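Local coordinates for protein glucuronoarabinoxylan endo-1,4-beta-xylanase (Clostridium papyrosolvens, PDB 4FMV) that hydrolyses internal beta-1,4 linkages of xylan as a family 30, subfamily 8 glycoside hydrolase with a substrate specificity altered from that of its relatives, at residues A[23-29]-A[68-72]; A[52-58]-A[89-94]; A[246-251]-A[286-290]. All coordinates share one frame; numbering follows the deposited sequence.

Interaction 1: residues A[23-29]-A[68-72]; sequences SAWCGTI and PELAN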
loop_
_atom_site.group_PDB
_atom_site.type_symbol
_atom_site.label_atom_id
_atom_site.label_comp_id
_atom_site.label_asym_id
_atom_site.label_seq_id
_atom_site.Cartn_x
_atom_site.Cartn_y
_atom_site.Cartn_z
ATOM N N SER A 23 7.448 4.804 7.176
ATOM C CA SER A 23 8.292 5.418 8.212
ATOM C C SER A 23 9.022 6.685 7.722
ATOM O O SER A 23 9.901 7.205 8.414
ATOM C CB SER A 23 9.283 4.400 8.796
ATOM O OG SER A 23 10.023 3.740 7.778
ATOM N N ALA A 24 8.708 7.144 6.505
ATOM C CA ALA A 24 9.368 8.333 5.934
ATOM C C ALA A 24 9.308 9.527 6.870
ATOM O O ALA A 24 8.252 9.843 7.398
ATOM C CB ALA A 24 8.709 8.717 4.588
ATOM N N TRP A 25 10.450 10.176 7.081
ATOM C CA TRP A 25 10.553 11.362 7.940
ATOM C C TRP A 25 10.074 11.137 9.382
ATOM O O TRP A 25 9.770 12.090 10.094
ATOM C CB TRP A 25 9.794 12.540 7.324
ATOM C CG TRP A 25 10.498 13.177 6.154
ATOM C CD1 TRP A 25 11.735 13.786 6.162
ATOM C CD2 TRP A 25 10.010 13.281 4.806
ATOM N NE1 TRP A 25 12.035 14.247 4.900
ATOM C CE2 TRP A 25 10.991 13.967 4.056
ATOM C CE3 TRP A 25 8.826 12.872 4.159
ATOM C CZ2 TRP A 25 10.830 14.250 2.681
ATOM C CZ3 TRP A 25 8.674 13.157 2.798
ATOM C CH2 TRP A 25 9.675 13.830 2.077
ATOM N N CYS A 26 10.041 9.883 9.821
ATOM C CA CYS A 26 9.673 9.552 11.210
ATOM C C CYS A 26 10.882 9.373 12.123
ATOM O O CYS A 26 10.745 8.936 13.281
ATOM C CB CYS A 26 8.765 8.318 11.252
ATOM S SG CYS A 26 7.229 8.631 10.361
ATOM N N GLY A 27 12.068 9.653 11.593
ATOM C CA GLY A 27 13.292 9.355 12.316
ATOM C C GLY A 27 13.322 7.869 12.649
ATOM O O GLY A 27 12.951 7.021 11.817
ATOM N N THR A 28 13.760 7.558 13.868
ATOM C CA THR A 28 13.760 6.192 14.361
ATOM C C THR A 28 12.495 5.959 15.171
ATOM O O THR A 28 12.334 6.518 16.263
ATOM C CB THR A 28 14.996 5.956 15.229
ATOM O OG1 THR A 28 16.152 6.289 14.456
ATOM C CG2 THR A 28 15.093 4.486 15.712
ATOM N N ILE A 29 11.602 5.120 14.636
ATOM C CA ILE A 29 10.329 4.850 15.292
ATOM C C ILE A 29 10.548 3.893 16.491
ATOM O O ILE A 29 11.412 2.999 16.429
ATOM C CB ILE A 29 9.316 4.286 14.296
ATOM C CG1 ILE A 29 9.070 5.311 13.163
ATOM C CG2 ILE A 29 8.041 3.935 14.989
ATOM C CD1 ILE A 29 7.958 4.925 12.131
ATOM N N PRO A 68 18.496 5.457 10.493
ATOM C CA PRO A 68 17.148 5.496 11.067
ATOM C C PRO A 68 16.166 4.589 10.306
ATOM O O PRO A 68 15.378 3.884 10.922
ATOM C CB PRO A 68 16.744 6.970 10.921
ATOM C CG PRO A 68 18.057 7.715 10.985
ATOM C CD PRO A 68 18.998 6.813 10.192
ATOM N N GLU A 69 16.220 4.596 8.983
ATOM C CA GLU A 69 15.299 3.790 8.208
ATOM C C GLU A 69 15.701 2.316 8.244
ATOM O O GLU A 69 14.845 1.443 8.194
ATOM C CB GLU A 69 15.183 4.314 6.772
ATOM C CG GLU A 69 14.415 5.646 6.633
ATOM C CD GLU A 69 12.916 5.475 6.755
ATOM O OE1 GLU A 69 12.171 6.253 6.108
ATOM O OE2 GLU A 69 12.479 4.577 7.511
ATOM N N LEU A 70 16.999 2.033 8.338
ATOM C CA LEU A 70 17.427 0.659 8.634
ATOM C C LEU A 70 16.778 0.130 9.935
ATOM O O LEU A 70 16.301 -1.001 9.988
ATOM C CB LEU A 70 18.958 0.536 8.703
ATOM C CG LEU A 70 19.467 -0.812 9.254
ATOM C CD1 LEU A 70 19.128 -1.948 8.301
ATOM C CD2 LEU A 70 20.971 -0.794 9.537
ATOM N N ALA A 71 16.767 0.943 10.987
ATOM C CA ALA A 71 16.192 0.507 12.248
ATOM C C ALA A 71 14.687 0.239 12.092
ATOM O O ALA A 71 14.155 -0.736 12.636
ATOM C CB ALA A 71 16.473 1.539 13.365
ATOM N N ASN A 72 14.006 1.109 11.352
ATOM C CA ASN A 72 12.587 0.941 11.067
ATOM C C ASN A 72 12.339 -0.358 10.309
ATOM O O ASN A 72 11.474 -1.149 10.667
ATOM C CB ASN A 72 12.070 2.158 10.287
ATOM C CG ASN A 72 12.132 3.443 11.121
ATOM O OD1 ASN A 72 12.041 3.391 12.350
ATOM N ND2 ASN A 72 12.301 4.591 10.460
HETATM O O HOH W 1 12.886 8.906 6.126
HETATM O O HOH W 2 12.964 2.106 14.418
#

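Interaction 2: residues A[52-58]-A[89-94]; sequences EGIGDAW and NPPASM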
loop_
_atom_site.group_PDB
_atom_site.type_symbol
_atom_site.label_atom_id
_atom_site.label_comp_id
_atom_site.label_asym_id
_atom_site.label_seq_id
_atom_site.Cartn_x
_atom_site.Cartn_y
_atom_site.Cartn_z
ATOM N N GLU A 52 18.255 11.535 0.885
ATOM C CA GLU A 52 19.249 12.109 -0.043
ATOM C C GLU A 52 20.174 13.074 0.684
ATOM O O GLU A 52 21.172 13.522 0.125
ATOM C CB GLU A 52 18.599 12.785 -1.269
ATOM C CG GLU A 52 17.876 14.134 -0.973
ATOM C CD GLU A 52 16.400 13.966 -0.634
ATOM O OE1 GLU A 52 16.009 12.877 -0.165
ATOM O OE2 GLU A 52 15.624 14.924 -0.815
ATOM N N GLY A 53 19.854 13.348 1.950
ATOM C CA GLY A 53 20.682 14.182 2.805
ATOM C C GLY A 53 22.072 13.597 2.976
ATOM O O GLY A 53 22.995 14.283 3.418
ATOM N N ILE A 54 22.214 12.316 2.640
ATOM C CA ILE A 54 23.514 11.651 2.603
ATOM C C ILE A 54 24.445 12.337 1.594
ATOM O O ILE A 54 25.664 12.321 1.750
ATOM C CB ILE A 54 23.372 10.138 2.266
ATOM C CG1 ILE A 54 24.700 9.409 2.478
ATOM C CG2 ILE A 54 22.869 9.932 0.835
ATOM C CD1 ILE A 54 24.549 7.909 2.632
ATOM N N GLY A 55 23.882 12.956 0.557
ATOM C CA GLY A 55 24.740 13.622 -0.409
ATOM C C GLY A 55 25.605 12.624 -1.169
ATOM O O GLY A 55 25.113 11.590 -1.603
ATOM N N ASP A 56 26.893 12.909 -1.321
ATOM C CA ASP A 56 27.761 11.988 -2.056
ATOM C C ASP A 56 28.437 10.950 -1.159
ATOM O O ASP A 56 29.208 10.114 -1.649
ATOM C CB ASP A 56 28.836 12.748 -2.837
ATOM C CG ASP A 56 28.250 13.666 -3.894
ATOM O OD1 ASP A 56 27.079 13.477 -4.289
ATOM O OD2 ASP A 56 28.965 14.594 -4.315
ATOM N N ALA A 57 28.148 11.006 0.145
ATOM C CA ALA A 57 28.864 10.178 1.119
ATOM C C ALA A 57 28.597 8.692 0.887
ATOM O O ALA A 57 29.357 7.833 1.355
ATOM C CB ALA A 57 28.507 10.595 2.551
ATOM N N TRP A 58 27.522 8.381 0.158
ATOM C CA TRP A 58 27.248 6.996 -0.182
ATOM C C TRP A 58 28.365 6.375 -1.016
ATOM O O TRP A 58 28.569 5.159 -0.973
ATOM C CB TRP A 58 25.925 6.855 -0.923
ATOM C CG TRP A 58 25.914 7.471 -2.266
ATOM C CD1 TRP A 58 25.620 8.779 -2.564
ATOM C CD2 TRP A 58 26.152 6.819 -3.523
ATOM N NE1 TRP A 58 25.697 8.978 -3.917
ATOM C CE2 TRP A 58 26.024 7.794 -4.526
ATOM C CE3 TRP A 58 26.497 5.511 -3.888
ATOM C CZ2 TRP A 58 26.195 7.501 -5.887
ATOM C CZ3 TRP A 58 26.678 5.227 -5.232
ATOM C CH2 TRP A 58 26.523 6.219 -6.214
ATOM N N ASN A 89 14.171 12.661 -4.015
ATOM C CA ASN A 89 15.199 13.313 -4.820
ATOM C C ASN A 89 16.440 12.441 -4.876
ATOM O O ASN A 89 16.705 11.673 -3.948
ATOM C CB ASN A 89 15.621 14.671 -4.228
ATOM C CG ASN A 89 14.473 15.672 -4.118
ATOM O OD1 ASN A 89 14.064 16.297 -5.100
ATOM N ND2 ASN A 89 13.991 15.864 -2.905
ATOM N N PRO A 90 17.228 12.562 -5.957
ATOM C CA PRO A 90 18.558 11.976 -5.791
ATOM C C PRO A 90 19.422 12.940 -4.970
ATOM O O PRO A 90 18.944 14.036 -4.659
ATOM C CB PRO A 90 19.072 11.871 -7.221
ATOM C CG PRO A 90 18.345 12.935 -7.976
ATOM C CD PRO A 90 17.003 13.120 -7.300
ATOM N N PRO A 91 20.688 12.570 -4.683
ATOM C CA PRO A 91 21.624 13.535 -4.102
ATOM C C PRO A 91 21.701 14.804 -4.939
ATOM O O PRO A 91 21.572 14.750 -6.163
ATOM C CB PRO A 91 22.964 12.798 -4.175
ATOM C CG PRO A 91 22.599 11.375 -4.071
ATOM C CD PRO A 91 21.333 11.267 -4.905
ATOM N N ALA A 92 21.907 15.933 -4.271
ATOM C CA ALA A 92 21.900 17.236 -4.924
ATOM C C ALA A 92 22.837 17.289 -6.128
ATOM O O ALA A 92 22.521 17.950 -7.115
ATOM C CB ALA A 92 22.275 18.322 -3.919
ATOM N N SER A 93 23.972 16.582 -6.060
ATOM C CA SER A 93 24.976 16.657 -7.129
ATOM C C SER A 93 24.516 16.012 -8.437
ATOM O O SER A 93 25.147 16.206 -9.472
ATOM C CB SER A 93 26.319 16.042 -6.692
ATOM O OG SER A 93 26.216 14.635 -6.447
ATOM N N MET A 94 23.451 15.208 -8.380
ATOM C CA MET A 94 22.906 14.591 -9.592
ATOM C C MET A 94 21.789 15.398 -10.272
ATOM O O MET A 94 21.371 15.060 -11.387
ATOM C CB MET A 94 22.339 13.214 -9.267
ATOM C CG MET A 94 23.297 12.239 -8.574
ATOM S SD MET A 94 22.584 10.579 -8.706
ATOM C CE MET A 94 23.617 9.698 -7.527
HETATM O O HOH W 3 21.904 15.937 -1.292
HETATM O O HOH W 4 25.110 15.392 -3.497
#

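Interaction 3: residues A[246-251]-A[286-290]; sequences MSKEIH and VLGQF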
loop_
_atom_site.group_PDB
_atom_site.type_symbol
_atom_site.label_atom_id
_atom_site.label_comp_id
_atom_site.label_asym_id
_atom_site.label_seq_id
_atom_site.Cartn_x
_atom_site.Cartn_y
_atom_site.Cartn_z
ATOM N N MET A 246 -11.979 6.392 4.203
ATOM C CA MET A 246 -10.787 5.534 4.172
ATOM C C MET A 246 -11.170 4.062 4.049
ATOM O O MET A 246 -10.579 3.350 3.252
ATOM C CB MET A 246 -9.887 5.763 5.394
ATOM C CG MET A 246 -8.695 4.818 5.493
ATOM S SD MET A 246 -7.681 5.122 6.968
ATOM C CE MET A 246 -6.517 3.759 6.839
ATOM N N SER A 247 -12.168 3.627 4.819
ATOM C CA SER A 247 -12.693 2.253 4.718
ATOM C C SER A 247 -13.066 1.975 3.274
ATOM O O SER A 247 -12.625 0.991 2.684
ATOM C CB SER A 247 -13.940 2.074 5.596
ATOM O OG SER A 247 -13.628 2.118 6.994
ATOM N N LYS A 248 -13.895 2.854 2.707
ATOM C CA LYS A 248 -14.409 2.660 1.356
ATOM C C LYS A 248 -13.307 2.650 0.284
ATOM O O LYS A 248 -13.342 1.844 -0.629
ATOM C CB LYS A 248 -15.472 3.701 1.034
ATOM C CG LYS A 248 -15.797 3.802 -0.475
ATOM C CD LYS A 248 -17.059 3.089 -0.871
ATOM C CE LYS A 248 -17.723 3.789 -2.077
ATOM N NZ LYS A 248 -16.825 4.008 -3.266
ATOM N N GLU A 249 -12.336 3.549 0.377
ATOM C CA GLU A 249 -11.250 3.560 -0.604
ATOM C C GLU A 249 -10.398 2.283 -0.604
ATOM O O GLU A 249 -9.988 1.785 -1.666
ATOM C CB GLU A 249 -10.346 4.769 -0.395
ATOM C CG GLU A 249 -9.259 4.866 -1.454
ATOM C CD GLU A 249 -8.523 6.173 -1.350
ATOM O OE1 GLU A 249 -9.097 7.219 -1.708
ATOM O OE2 GLU A 249 -7.383 6.156 -0.892
ATOM N N ILE A 250 -10.125 1.727 0.569
ATOM C CA ILE A 250 -9.373 0.476 0.575
ATOM C C ILE A 250 -10.188 -0.623 -0.103
ATOM O O ILE A 250 -9.662 -1.396 -0.902
ATOM C CB ILE A 250 -8.937 0.045 1.995
ATOM C CG1 ILE A 250 -8.101 1.151 2.650
ATOM C CG2 ILE A 250 -8.131 -1.244 1.922
ATOM C CD1 ILE A 250 -7.834 0.930 4.172
ATOM N N HIS A 251 -11.479 -0.672 0.199
ATOM C CA HIS A 251 -12.395 -1.573 -0.500
ATOM C C HIS A 251 -12.294 -1.378 -2.009
ATOM O O HIS A 251 -12.157 -2.349 -2.760
ATOM C CB HIS A 251 -13.834 -1.336 -0.017
ATOM C CG HIS A 251 -14.882 -1.919 -0.914
ATOM N ND1 HIS A 251 -15.501 -3.122 -0.648
ATOM C CD2 HIS A 251 -15.423 -1.459 -2.066
ATOM C CE1 HIS A 251 -16.383 -3.377 -1.602
ATOM N NE2 HIS A 251 -16.355 -2.387 -2.475
ATOM N N VAL A 286 -8.736 1.129 11.127
ATOM C CA VAL A 286 -9.395 0.949 9.831
ATOM C C VAL A 286 -8.499 0.099 8.918
ATOM O O VAL A 286 -8.948 -0.888 8.335
ATOM C CB VAL A 286 -9.681 2.283 9.123
ATOM C CG1 VAL A 286 -10.151 2.017 7.643
ATOM C CG2 VAL A 286 -10.712 3.107 9.903
ATOM N N LEU A 287 -7.229 0.477 8.792
ATOM C CA LEU A 287 -6.315 -0.297 7.955
ATOM C C LEU A 287 -6.103 -1.696 8.525
ATOM O O LEU A 287 -5.966 -2.670 7.772
ATOM C CB LEU A 287 -4.984 0.434 7.747
ATOM C CG LEU A 287 -3.958 -0.213 6.815
ATOM C CD1 LEU A 287 -4.513 -0.292 5.396
ATOM C CD2 LEU A 287 -2.654 0.590 6.817
ATOM N N GLY A 288 -6.083 -1.803 9.853
ATOM C CA GLY A 288 -5.927 -3.093 10.511
ATOM C C GLY A 288 -7.045 -4.103 10.258
ATOM O O GLY A 288 -6.816 -5.318 10.325
ATOM N N GLN A 289 -8.261 -3.613 10.006
ATOM C CA GLN A 289 -9.389 -4.475 9.649
ATOM C C GLN A 289 -9.049 -5.311 8.425
ATOM O O GLN A 289 -9.613 -6.403 8.215
ATOM C CB GLN A 289 -10.623 -3.625 9.328
ATOM C CG GLN A 289 -11.164 -2.803 10.495
ATOM C CD GLN A 289 -11.942 -3.610 11.508
ATOM O OE1 GLN A 289 -12.161 -3.158 12.630
ATOM N NE2 GLN A 289 -12.380 -4.806 11.120
ATOM N N PHE A 290 -8.146 -4.769 7.604
ATOM C CA PHE A 290 -7.573 -5.476 6.454
ATOM C C PHE A 290 -6.303 -6.217 6.842
ATOM O O PHE A 290 -6.230 -7.446 6.675
ATOM C CB PHE A 290 -7.302 -4.525 5.282
ATOM C CG PHE A 290 -8.564 -3.949 4.660
ATOM C CD1 PHE A 290 -9.112 -2.766 5.133
ATOM C CD2 PHE A 290 -9.197 -4.604 3.610
ATOM C CE1 PHE A 290 -10.281 -2.247 4.571
ATOM C CE2 PHE A 290 -10.356 -4.088 3.030
ATOM C CZ PHE A 290 -10.901 -2.906 3.513
#

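Interaction 1: residues A[23-29]-A[68-72]
Thr28 and Pro68 bring the two backbones together, their CA atoms 4.8 Å apart, where the loop 23-29 lies across the beginning of helix 67-78. In this (beta/alpha)8 barrel the loop leaves strand 11-22 through a type II beta turn from Ser23 to Cys26, and the helix follows the adjacent strand 45-49. One amide does much of the joining. Asn72 ND2 donates to Gly27 O at 2.9 Å and nearly straight (165°), while Asn72 OD1 receives Ile29 N, also at 2.9 Å, in the carbonyl plane on a lone pair. A single side chain thus spans the carbonyl and the N-H of two backbone residues that flank Thr28, which fixes the rotation of the amide. The second amide hydrogen goes to Glu69 OE2, 3.0 Å from Asn72 ND2, meeting it from above the carboxylate plane. A bend at chi2 (-76°) turns this carboxylate toward the loop, where Ser23 OG donates to the syn lone pair of the same Glu69 OE2 at 2.6 Å. The other oxygen, OE1, accepts from Arg49 N and so ties the pair to strand 45-49. At the outer side Thr28 CG2 rests on Ala71 CB. A water 2.7 Å from Glu69 OE1 donates to that oxygen and accepts from Trp25 N, completing the link to the turn.

Interaction 2: residues A[52-58]-A[89-94]
Two side-chain hydrogen bonds, Asn89 to Glu52 and Ser93 to Asp56, with a small apolar patch beside them, make this a loop-to-loop contact between the connections that follow the neighbouring parallel strands 45-49 and 82-86. Asn89 ND2 donates to Glu52 OE2 over 2.8 Å, but it comes from above the carboxylate, whose plane is turned 59° from that of the amide. The position of Glu52 CG between its backbone N and carbonyl carbon (chi1 72°), followed by a bend at chi2, sends the acid over to Asn89; the amide oxygen of Asn89 is taken by Thr151. Ser93 OG makes the shorter bond, 2.6 Å to Asp56 OD1, on the syn lone pair. Asp56 OD1 also receives a water that accepts from Ser93 N, so one carboxylate oxygen serves both the hydroxyl and the backbone of Ser93. A second water bridges Glu52 O and Ala92 N. Pro91 CG lies 3.5 Å from Gly55 O, and that carbonyl in turn sits in plane at the edge of the Trp58 indole. Met94, extended beyond CG, reaches Trp58 CZ2 with its CE at 3.8 Å, while Tyr120 of helix 114-130 meets the same indole edge-to-face. Loops that meet in this way at the C-terminal ends of adjacent strands belong to the beta-alpha rim of a (beta/alpha)8 barrel.

Interaction 3: residues A[246-251]-A[286-290]
Ile250 and Phe290 meet in a CH-pi contact between helices 240-255 and 282-291, whose short segments here run in roughly the same direction at a crossing angle of -32°, their axes 9.9 Å apart at closest approach. The methyl CG2 of Ile250 stands over the centre of the Phe290 ring, 3.5 Å from the centroid and only 8° off the normal. The two branches of Ile250 divide the work: CG2, anti to the backbone N, takes the aromatic face, whereas CG1 swings beside the N and continues extended, so that CD1 touches Leu287 CD1 at 3.7 Å, the two side chains crossing at about a right angle. One turn earlier, Met246 is stretched out through all three torsions (chi1 175°). This straight chain slides past Val286 in the opposite direction, placing its CG 3.8 Å from Val286 CG1, and its terminal CE arrives at Leu287 CB, also at 3.8 Å. Val286 CG1 therefore fits between Met246 and Ser247, with Ser247 OG 3.5 Å away. That hydroxyl turns its polarity back into its own helix, bonding to Ile243 O. Every touching residue is buried, no hydrogen bond crosses between the segments, and the contact is mainly apolar. On the barrel side Tyr262 and Tyr264 of strand 261-266 cover Ile250, Leu287 and Met246; on the other, Ile381 of strand 380-387 and Ile327 and Val325 of strand 321-328 pack against Ser247, His251 and Phe290, so the helix pair is sandwiched between the barrel wall and the beta domain.

Interactions 1 and 2 interlock along the chain, their segments alternating in the order 23-29, 52-58, 68-72 and 89-94. Their centres lie about 18 Å apart, and both draw on the connection between strand 45-49 and helix 67-78, interaction 1 through the helix and interaction 2 through the loop before it. Interaction 3 comes later, its centre about 24 Å from interaction 1 and about 36 Å from interaction 2, on the opposite side of the chain's centre from the latter. Strands 11-22 and 261-266 pair in parallel and close the barrel, with interaction 3 facing the beta domain. Barrel and beta domain are the family 30 hydrolase part of a longer protein with CBM6 and dockerin modules.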